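Local coordinates for protein alanine glyoxylate transaminase (Thermococcus litoralis, PDB 2ZC0) that probably carries out pyridoxal-phosphate-dependent amino-group transfer from alanine to glyoxylate, as an aminotransferase seen here with its cofactor in the pyridoxamine form, at residues P78-E83 / I282-A287; P229-D234 / I259-I264; R312-K317 / P385-I390. All coordinates share one frame; numbering follows the deposited sequence.

Interaction 1. Residues P78-E83 / I282-A287; sequences PELREE and ISQYIA
A mainly apolar helix-to-helix contact joins Leu-80, on helix 78-91, to Gln-284, on helix 281-292, in a buried part of the subunit. The backbones come closest at this same pair, whose CA atoms are 6.8 Å apart, and the two segments together bury 174 Å². Leu-80 contributes the largest single share. Its CD1 methyl sits 3.5 Å from CB of Gln-284 and 3.6 Å from CA of Gln-284, against the root of that side chain, and its CG lies 3.7 Å from the carbonyl O of Gln-284. The first torsion of Leu-80 (chi1 -140°) is away from a staggered value, and this turn carries the branch onto the facing helix. Gln-284 holds CG anti to its carbonyl carbon (chi1 -66°) and runs on extended, crossing the leucine at about a right angle; its aliphatic CG lies 3.8 Å from the same CD1, so the leucine meets the stem of the glutamine. No hydrogen bond spans the pair of segments. At the margin, OE1 of Glu-79 and OH of Tyr-285 are 4.5 Å apart, too far to bond. That hydroxyl is hydrogen-bonded instead to NZ of Lys-67, whereas the buried OE1 of Glu-79 has no modelled partner. Behind the contact, Ile-286 packs on helix 51-64, and Ile-282 and Ser-283 meet Ser-283 and Ile-282 of the second subunit. This is helix packing within a fold-type I aminotransferase subunit, in which helix 281-292 also meets the second subunit, consistent with the homodimer.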
loop_
_atom_site.group_PDB
_atom_site.type_symbol
_atom_site.label_atom_id
_atom_site.label_comp_id
_atom_site.label_asym_id
_atom_site.label_seq_id
_atom_site.Cartn_x
_atom_site.Cartn_y
_atom_site.Cartn_z
ATOM N N PRO A 78 -27.906 -14.029 -16.072
ATOM C CA PRO A 78 -29.114 -13.721 -15.294
ATOM C C PRO A 78 -29.923 -14.940 -14.832
ATOM O O PRO A 78 -30.434 -14.956 -13.713
ATOM C CB PRO A 78 -29.916 -12.821 -16.237
ATOM C CG PRO A 78 -28.855 -12.179 -17.094
ATOM C CD PRO A 78 -27.908 -13.316 -17.365
ATOM N N GLU A 79 -30.050 -15.951 -15.689
ATOM C CA GLU A 79 -30.820 -17.142 -15.331
ATOM C C GLU A 79 -30.254 -17.821 -14.079
ATOM O O GLU A 79 -31.005 -18.193 -13.183
ATOM C CB GLU A 79 -30.833 -18.162 -16.487
ATOM C CG GLU A 79 -31.155 -17.595 -17.873
ATOM C CD GLU A 79 -30.068 -16.672 -18.394
ATOM O OE1 GLU A 79 -28.877 -16.967 -18.163
ATOM O OE2 GLU A 79 -30.400 -15.659 -19.039
ATOM N N LEU A 80 -28.931 -17.976 -14.028
ATOM C CA LEU A 80 -28.261 -18.608 -12.890
ATOM C C LEU A 80 -28.490 -17.804 -11.608
ATOM O O LEU A 80 -28.787 -18.363 -10.554
ATOM C CB LEU A 80 -26.753 -18.719 -13.149
ATOM C CG LEU A 80 -26.050 -20.010 -12.702
ATOM C CD1 LEU A 80 -24.551 -19.835 -12.787
ATOM C CD2 LEU A 80 -26.459 -20.378 -11.290
ATOM N N ARG A 81 -28.337 -16.488 -11.699
ATOM C CA ARG A 81 -28.537 -15.636 -10.542
ATOM C C ARG A 81 -29.968 -15.793 -10.018
ATOM O O ARG A 81 -30.186 -15.860 -8.808
ATOM C CB ARG A 81 -28.239 -14.170 -10.903
ATOM C CG ARG A 81 -26.740 -13.793 -10.869
ATOM C CD ARG A 81 -26.384 -12.810 -11.986
ATOM N NE ARG A 81 -27.380 -11.747 -12.093
ATOM C CZ ARG A 81 -27.584 -11.016 -13.181
ATOM N NH1 ARG A 81 -28.512 -10.074 -13.172
ATOM N NH2 ARG A 81 -26.871 -11.229 -14.278
ATOM N N GLU A 82 -30.938 -15.873 -10.924
ATOM C CA GLU A 82 -32.330 -16.042 -10.513
ATOM C C GLU A 82 -32.542 -17.420 -9.884
ATOM O O GLU A 82 -33.169 -17.536 -8.831
ATOM C CB GLU A 82 -33.269 -15.841 -11.710
ATOM C CG GLU A 82 -33.344 -14.392 -12.174
ATOM C CD GLU A 82 -34.029 -14.221 -13.521
ATOM O OE1 GLU A 82 -34.257 -13.059 -13.927
ATOM O OE2 GLU A 82 -34.333 -15.243 -14.178
ATOM N N GLU A 83 -32.007 -18.463 -10.507
ATOM C CA GLU A 83 -32.158 -19.806 -9.956
ATOM C C GLU A 83 -31.498 -19.943 -8.586
ATOM O O GLU A 83 -32.049 -20.592 -7.699
ATOM C CB GLU A 83 -31.597 -20.853 -10.921
ATOM C CG GLU A 83 -32.570 -21.219 -12.031
ATOM C CD GLU A 83 -33.811 -21.934 -11.507
ATOM O OE1 GLU A 83 -34.903 -21.734 -12.090
ATOM O OE2 GLU A 83 -33.694 -22.702 -10.520
ATOM N N ILE A 282 -19.578 -22.824 -19.274
ATOM C CA ILE A 282 -20.051 -24.196 -19.178
ATOM C C ILE A 282 -20.468 -24.544 -17.756
ATOM O O ILE A 282 -21.500 -25.170 -17.550
ATOM C CB ILE A 282 -18.986 -25.215 -19.598
ATOM C CG1 ILE A 282 -17.708 -24.973 -18.807
ATOM C CG2 ILE A 282 -18.754 -25.139 -21.098
ATOM C CD1 ILE A 282 -16.646 -25.979 -19.100
ATOM N N SER A 283 -19.676 -24.137 -16.772
ATOM C CA SER A 283 -20.008 -24.447 -15.390
ATOM C C SER A 283 -21.279 -23.735 -14.965
ATOM O O SER A 283 -22.072 -24.270 -14.186
ATOM C CB SER A 283 -18.867 -24.047 -14.460
ATOM O OG SER A 283 -17.656 -24.672 -14.841
ATOM N N GLN A 284 -21.479 -22.528 -15.480
ATOM C CA GLN A 284 -22.665 -21.767 -15.117
ATOM C C GLN A 284 -23.916 -22.421 -15.706
ATOM O O GLN A 284 -24.916 -22.607 -15.015
ATOM C CB GLN A 284 -22.546 -20.315 -15.603
ATOM C CG GLN A 284 -21.449 -19.482 -14.924
ATOM C CD GLN A 284 -21.536 -18.017 -15.307
ATOM O OE1 GLN A 284 -20.586 -17.442 -15.861
ATOM N NE2 GLN A 284 -22.682 -17.400 -15.017
ATOM N N TYR A 285 -23.854 -22.775 -16.983
ATOM C CA TYR A 285 -24.987 -23.404 -17.643
ATOM C C TYR A 285 -25.267 -24.794 -17.067
ATOM O O TYR A 285 -26.425 -25.160 -16.862
ATOM C CB TYR A 285 -24.748 -23.448 -19.157
ATOM C CG TYR A 285 -25.178 -22.167 -19.840
ATOM C CD1 TYR A 285 -26.520 -21.800 -19.868
ATOM C CD2 TYR A 285 -24.245 -21.300 -20.413
ATOM C CE1 TYR A 285 -26.932 -20.605 -20.444
ATOM C CE2 TYR A 285 -24.646 -20.094 -20.995
ATOM C CZ TYR A 285 -25.997 -19.757 -21.001
ATOM O OH TYR A 285 -26.421 -18.561 -21.543
ATOM N N ILE A 286 -24.210 -25.552 -16.786
ATOM C CA ILE A 286 -24.371 -26.874 -16.192
ATOM C C ILE A 286 -25.125 -26.721 -14.867
ATOM O O ILE A 286 -26.040 -27.493 -14.565
ATOM C CB ILE A 286 -23.010 -27.551 -15.907
ATOM C CG1 ILE A 286 -22.352 -28.018 -17.208
ATOM C CG2 ILE A 286 -23.206 -28.749 -14.978
ATOM C CD1 ILE A 286 -21.055 -28.781 -16.980
ATOM N N ALA A 287 -24.727 -25.723 -14.081
ATOM C CA ALA A 287 -25.339 -25.439 -12.781
ATOM C C ALA A 287 -26.771 -24.939 -12.927
ATOM O O ALA A 287 -27.616 -25.181 -12.062
ATOM C CB ALA A 287 -24.506 -24.394 -12.025
#

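Interaction 2. Residues P229-D234 / I259-I264; sequences PLKALD and IAEGEI
Lys-231 begins a short 3-10 turn, residues 231-233, and faces Glu-261 in an extended run that follows strand 256-259. The turn is defined by i to i+3 bonds, among them Asp-234 N to Lys-231 O at 3.1 Å. On the other side the chain stays extended through Glu-261 and turns at Gly-262, which has a positive phi (52°), where it passes into helix 262-272. The backbones remain well apart: the closest CA atoms, of Lys-231 and Ile-259, are 9.2 Å from each other, and long side chains bridge the gap from opposite directions. Lys-231 sets out with CG anti to the backbone N (chi1 -171°), bends at chi2 and is then extended, which brings NZ to 3.1 Å from OE2 of Glu-261 in a salt bridge. The ammonium reaches that oxygen on its syn side, 18° out of the carboxylate plane. It also binds OD1 of Asp-234, at 2.7 Å, through the anti lone pair, so the three residues form a salt-bridge network beside the ends of strands 239-244 and 256-259 in the mixed sheet of the cofactor-binding fold, where Ile-259 pairs with Val-241. A methionine replacing Lys-231 would probably leave both carboxylates without their shared counter-charge and Glu-261 able to swing away. Val-239 of the neighbouring strand supplies its O to the lysine and its N to Asp-234 OD1, and Tyr-3 of the second subunit packs on Glu-261.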
loop_
_atom_site.group_PDB
_atom_site.type_symbol
_atom_site.label_atom_id
_atom_site.label_comp_id
_atom_site.label_asym_id
_atom_site.label_seq_id
_atom_site.Cartn_x
_atom_site.Cartn_y
_atom_site.Cartn_z
ATOM N N PRO A 229 -28.548 -19.315 8.201
ATOM C CA PRO A 229 -27.360 -18.483 8.000
ATOM C C PRO A 229 -27.523 -17.167 8.735
ATOM O O PRO A 229 -28.645 -16.724 8.988
ATOM C CB PRO A 229 -27.344 -18.279 6.493
ATOM C CG PRO A 229 -27.935 -19.552 5.974
ATOM C CD PRO A 229 -29.087 -19.788 6.911
ATOM N N LEU A 230 -26.404 -16.545 9.089
ATOM C CA LEU A 230 -26.449 -15.250 9.758
ATOM C C LEU A 230 -27.117 -14.261 8.805
ATOM O O LEU A 230 -27.819 -13.351 9.231
ATOM C CB LEU A 230 -25.042 -14.767 10.084
ATOM C CG LEU A 230 -24.128 -15.653 10.935
ATOM C CD1 LEU A 230 -22.684 -15.193 10.783
ATOM C CD2 LEU A 230 -24.564 -15.587 12.406
ATOM N N LYS A 231 -26.910 -14.449 7.508
ATOM C CA LYS A 231 -27.496 -13.538 6.542
ATOM C C LYS A 231 -29.022 -13.506 6.597
ATOM O O LYS A 231 -29.635 -12.476 6.300
ATOM C CB LYS A 231 -27.039 -13.885 5.123
ATOM C CG LYS A 231 -27.435 -12.832 4.097
ATOM C CD LYS A 231 -26.906 -11.476 4.511
ATOM C CE LYS A 231 -27.204 -10.394 3.482
ATOM N NZ LYS A 231 -26.821 -9.055 4.039
ATOM N N ALA A 232 -29.638 -14.623 6.983
ATOM C CA ALA A 232 -31.098 -14.699 7.071
ATOM C C ALA A 232 -31.584 -13.928 8.293
ATOM O O ALA A 232 -32.774 -13.639 8.436
ATOM C CB ALA A 232 -31.545 -16.154 7.148
ATOM N N LEU A 233 -30.645 -13.591 9.170
ATOM C CA LEU A 233 -30.931 -12.837 10.388
ATOM C C LEU A 233 -30.332 -11.431 10.282
ATOM O O LEU A 233 -30.362 -10.658 11.245
ATOM C CB LEU A 233 -30.309 -13.552 11.593
ATOM C CG LEU A 233 -31.011 -14.714 12.315
ATOM C CD1 LEU A 233 -32.044 -15.399 11.422
ATOM C CD2 LEU A 233 -29.945 -15.691 12.788
ATOM N N ASP A 234 -29.818 -11.090 9.103
ATOM C CA ASP A 234 -29.163 -9.794 8.903
ATOM C C ASP A 234 -30.084 -8.609 8.586
ATOM O O ASP A 234 -30.128 -8.121 7.447
ATOM C CB ASP A 234 -28.109 -9.931 7.801
ATOM C CG ASP A 234 -27.187 -8.748 7.736
ATOM O OD1 ASP A 234 -26.626 -8.507 6.656
ATOM O OD2 ASP A 234 -27.009 -8.064 8.762
ATOM N N ILE A 259 -22.679 -12.300 -2.024
ATOM C CA ILE A 259 -23.978 -11.702 -1.790
ATOM C C ILE A 259 -23.602 -10.520 -0.928
ATOM O O ILE A 259 -23.131 -10.693 0.197
ATOM C CB ILE A 259 -24.955 -12.595 -0.992
ATOM C CG1 ILE A 259 -25.353 -13.840 -1.786
ATOM C CG2 ILE A 259 -26.226 -11.794 -0.695
ATOM C CD1 ILE A 259 -26.315 -14.757 -0.989
ATOM N N ALA A 260 -23.768 -9.330 -1.492
ATOM C CA ALA A 260 -23.456 -8.076 -0.834
ATOM C C ALA A 260 -24.466 -7.042 -1.317
ATOM O O ALA A 260 -25.314 -7.328 -2.175
ATOM C CB ALA A 260 -22.038 -7.632 -1.194
ATOM N N GLU A 261 -24.360 -5.831 -0.785
ATOM C CA GLU A 261 -25.289 -4.772 -1.139
ATOM C C GLU A 261 -24.603 -3.441 -1.224
ATOM O O GLU A 261 -23.443 -3.312 -0.867
ATOM C CB GLU A 261 -26.411 -4.685 -0.096
ATOM C CG GLU A 261 -27.405 -5.828 -0.167
ATOM C CD GLU A 261 -27.645 -6.471 1.187
ATOM O OE1 GLU A 261 -28.090 -5.766 2.125
ATOM O OE2 GLU A 261 -27.381 -7.688 1.307
ATOM N N GLY A 262 -25.340 -2.454 -1.719
ATOM C CA GLY A 262 -24.820 -1.105 -1.838
ATOM C C GLY A 262 -23.494 -0.921 -2.545
ATOM O O GLY A 262 -23.202 -1.565 -3.539
ATOM N N GLU A 263 -22.692 -0.015 -2.008
ATOM C CA GLU A 263 -21.405 0.316 -2.576
ATOM C C GLU A 263 -20.426 -0.854 -2.639
ATOM O O GLU A 263 -19.610 -0.932 -3.554
ATOM C CB GLU A 263 -20.806 1.492 -1.807
ATOM C CG GLU A 263 -21.634 2.800 -1.878
ATOM C CD GLU A 263 -22.949 2.751 -1.083
ATOM O OE1 GLU A 263 -22.983 2.151 0.017
ATOM O OE2 GLU A 263 -23.949 3.333 -1.556
ATOM N N ILE A 264 -20.491 -1.765 -1.672
ATOM C CA ILE A 264 -19.600 -2.924 -1.694
ATOM C C ILE A 264 -19.919 -3.746 -2.939
ATOM O O ILE A 264 -19.018 -4.084 -3.712
ATOM C CB ILE A 264 -19.755 -3.788 -0.415
ATOM C CG1 ILE A 264 -19.122 -3.059 0.768
ATOM C CG2 ILE A 264 -19.091 -5.147 -0.601
ATOM C CD1 ILE A 264 -19.386 -3.719 2.093
#

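Interaction 3. Residues R312-K317 / P385-I390; sequences RDIMLK and PSKEEI
Ile-314 and Met-315 of helix 295-322 pack against Ile-390 of helix 389-404 and Lys-387 in the turn leading into it, across 257 Å² of shared buried surface. Ile-390 holds its CG2 anti to the backbone N and CG1 anti to the carbonyl carbon (chi1 -63°), which turns the CG2 branch onto the backbone of the facing helix: it lies 3.6 Å from CA of Met-315 and 3.7 Å from CB of Met-315. Met-315 leaves its helix with CG anti to the backbone N (chi1 178°), and its bend at chi3 brings CE to 3.9 Å from that same methyl, so CB and CE both lie against it. Ile-314 adds its own CG2, 4.1 Å from CG2 of Ile-390, and its CD1, on the other branch, comes to 3.6 Å from CG of Lys-387. The lysine bends at chi3 and chi4 and folds back over this methyl, crossing the isoleucine at about a right angle. Its ammonium is paired with Glu-310 in a salt bridge. The incoming helix is started by a capping box: N of Glu-389 gives to OG of Ser-386 at 2.9 Å, and N of Ser-386 gives a nearly straight bond (173°) to OE1 of Glu-389 at 3.2 Å. Arg-384 also pairs with that carboxylate. Because no hydrogen bond or salt bridge spans the two segments, their fit depends on contact between aliphatic groups, while the polar groups bond within each segment or to residues outside the pair.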
loop_
_atom_site.group_PDB
_atom_site.type_symbol
_atom_site.label_atom_id
_atom_site.label_comp_id
_atom_site.label_asym_id
_atom_site.label_seq_id
_atom_site.Cartn_x
_atom_site.Cartn_y
_atom_site.Cartn_z
ATOM N N ARG A 312 -19.605 -40.081 7.253
ATOM C CA ARG A 312 -19.416 -39.286 8.457
ATOM C C ARG A 312 -19.533 -40.196 9.683
ATOM O O ARG A 312 -18.715 -40.123 10.603
ATOM C CB ARG A 312 -20.477 -38.176 8.515
ATOM C CG ARG A 312 -20.310 -37.139 9.635
ATOM C CD ARG A 312 -20.672 -37.699 11.011
ATOM N NE ARG A 312 -22.036 -38.224 11.065
ATOM C CZ ARG A 312 -23.123 -37.515 11.366
ATOM N NH1 ARG A 312 -23.032 -36.222 11.653
ATOM N NH2 ARG A 312 -24.312 -38.110 11.383
ATOM N N ASP A 313 -20.549 -41.055 9.689
ATOM C CA ASP A 313 -20.761 -41.969 10.808
ATOM C C ASP A 313 -19.688 -43.052 10.844
ATOM O O ASP A 313 -19.195 -43.404 11.913
ATOM C CB ASP A 313 -22.145 -42.619 10.717
ATOM C CG ASP A 313 -23.257 -41.605 10.649
ATOM O OD1 ASP A 313 -23.213 -40.619 11.414
ATOM O OD2 ASP A 313 -24.185 -41.792 9.839
ATOM N N ILE A 314 -19.333 -43.567 9.668
ATOM C CA ILE A 314 -18.311 -44.602 9.543
ATOM C C ILE A 314 -16.958 -44.141 10.074
ATOM O O ILE A 314 -16.286 -44.889 10.783
ATOM C CB ILE A 314 -18.156 -45.068 8.063
ATOM C CG1 ILE A 314 -19.395 -45.850 7.619
ATOM C CG2 ILE A 314 -16.933 -45.955 7.905
ATOM C CD1 ILE A 314 -19.350 -46.308 6.168
ATOM N N MET A 315 -16.548 -42.914 9.750
ATOM C CA MET A 315 -15.257 -42.422 10.235
ATOM C C MET A 315 -15.300 -42.223 11.743
ATOM O O MET A 315 -14.323 -42.487 12.438
ATOM C CB MET A 315 -14.856 -41.109 9.557
ATOM C CG MET A 315 -13.526 -40.557 10.094
ATOM S SD MET A 315 -12.794 -39.201 9.144
ATOM C CE MET A 315 -12.170 -40.097 7.736
ATOM N N LEU A 316 -16.437 -41.750 12.245
ATOM C CA LEU A 316 -16.591 -41.551 13.679
ATOM C C LEU A 316 -16.658 -42.906 14.380
ATOM O O LEU A 316 -16.142 -43.053 15.486
ATOM C CB LEU A 316 -17.855 -40.744 13.977
ATOM C CG LEU A 316 -17.800 -39.279 13.543
ATOM C CD1 LEU A 316 -19.074 -38.589 13.999
ATOM C CD2 LEU A 316 -16.576 -38.595 14.144
ATOM N N LYS A 317 -17.289 -43.892 13.735
ATOM C CA LYS A 317 -17.384 -45.239 14.305
ATOM C C LYS A 317 -15.986 -45.834 14.428
ATOM O O LYS A 317 -15.614 -46.372 15.464
ATOM C CB LYS A 317 -18.206 -46.185 13.415
ATOM C CG LYS A 317 -19.714 -46.195 13.630
ATOM C CD LYS A 317 -20.311 -47.500 13.066
ATOM C CE LYS A 317 -21.681 -47.290 12.420
ATOM N NZ LYS A 317 -21.603 -46.496 11.155
ATOM N N PRO A 385 -12.609 -40.190 0.418
ATOM C CA PRO A 385 -12.327 -41.627 0.541
ATOM C C PRO A 385 -13.598 -42.483 0.511
ATOM O O PRO A 385 -14.645 -42.074 1.009
ATOM C CB PRO A 385 -11.581 -41.717 1.864
ATOM C CG PRO A 385 -12.158 -40.577 2.649
ATOM C CD PRO A 385 -12.194 -39.468 1.633
ATOM N N SER A 386 -13.501 -43.659 -0.099
ATOM C CA SER A 386 -14.634 -44.579 -0.201
ATOM C C SER A 386 -15.075 -45.088 1.173
ATOM O O SER A 386 -14.338 -44.968 2.152
ATOM C CB SER A 386 -14.246 -45.784 -1.062
ATOM O OG SER A 386 -13.227 -46.540 -0.426
ATOM N N LYS A 387 -16.279 -45.656 1.235
ATOM C CA LYS A 387 -16.804 -46.223 2.479
ATOM C C LYS A 387 -15.794 -47.222 3.038
ATOM O O LYS A 387 -15.554 -47.283 4.241
ATOM C CB LYS A 387 -18.126 -46.951 2.214
ATOM C CG LYS A 387 -19.371 -46.155 2.570
ATOM C CD LYS A 387 -20.635 -46.864 2.103
ATOM C CE LYS A 387 -20.835 -48.201 2.805
ATOM N NZ LYS A 387 -21.213 -48.044 4.237
ATOM N N GLU A 388 -15.202 -47.983 2.124
ATOM C CA GLU A 388 -14.215 -49.019 2.413
ATOM C C GLU A 388 -12.864 -48.471 2.908
ATOM O O GLU A 388 -12.323 -48.953 3.907
ATOM C CB GLU A 388 -14.018 -49.851 1.135
ATOM C CG GLU A 388 -13.658 -51.326 1.312
ATOM C CD GLU A 388 -12.176 -51.563 1.544
ATOM O OE1 GLU A 388 -11.347 -50.888 0.889
ATOM O OE2 GLU A 388 -11.844 -52.442 2.372
ATOM N N GLU A 389 -12.327 -47.471 2.205
ATOM C CA GLU A 389 -11.034 -46.874 2.548
ATOM C C GLU A 389 -10.972 -46.210 3.921
ATOM O O GLU A 389 -9.942 -46.260 4.596
ATOM C CB GLU A 389 -10.625 -45.839 1.495
ATOM C CG GLU A 389 -10.255 -46.405 0.137
ATOM C CD GLU A 389 -9.807 -45.326 -0.842
ATOM O OE1 GLU A 389 -10.611 -44.414 -1.141
ATOM O OE2 GLU A 389 -8.648 -45.388 -1.313
ATOM N N ILE A 390 -12.065 -45.579 4.331
ATOM C CA ILE A 390 -12.084 -44.894 5.617
ATOM C C ILE A 390 -11.628 -45.757 6.801
ATOM O O ILE A 390 -10.696 -45.390 7.507
ATOM C CB ILE A 390 -13.478 -44.297 5.900
ATOM C CG1 ILE A 390 -13.796 -43.237 4.847
ATOM C CG2 ILE A 390 -13.521 -43.696 7.290
ATOM C CD1 ILE A 390 -15.181 -42.630 4.977
#

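In the fold
Interaction 1 is buried, interaction 3 only partly so, and interaction 2 lies at the surface. The first packs two helices and the third a helix against the beginning of another and its lead-in turn, both through aliphatic groups with no bond across; the second joins a turn to an extended run by charge alone. No element is shared, but Glu-261 of interaction 2 lies ahead of helix 262-272, which is followed by helices 281-292 (interaction 1) and 295-322 (interaction 3). Interactions 1 and 2, centres about 21 Å apart, both touch the second subunit. Interaction 3, its centre about 36 Å from that of interaction 2 and across the middle of the chain, meets no other chain.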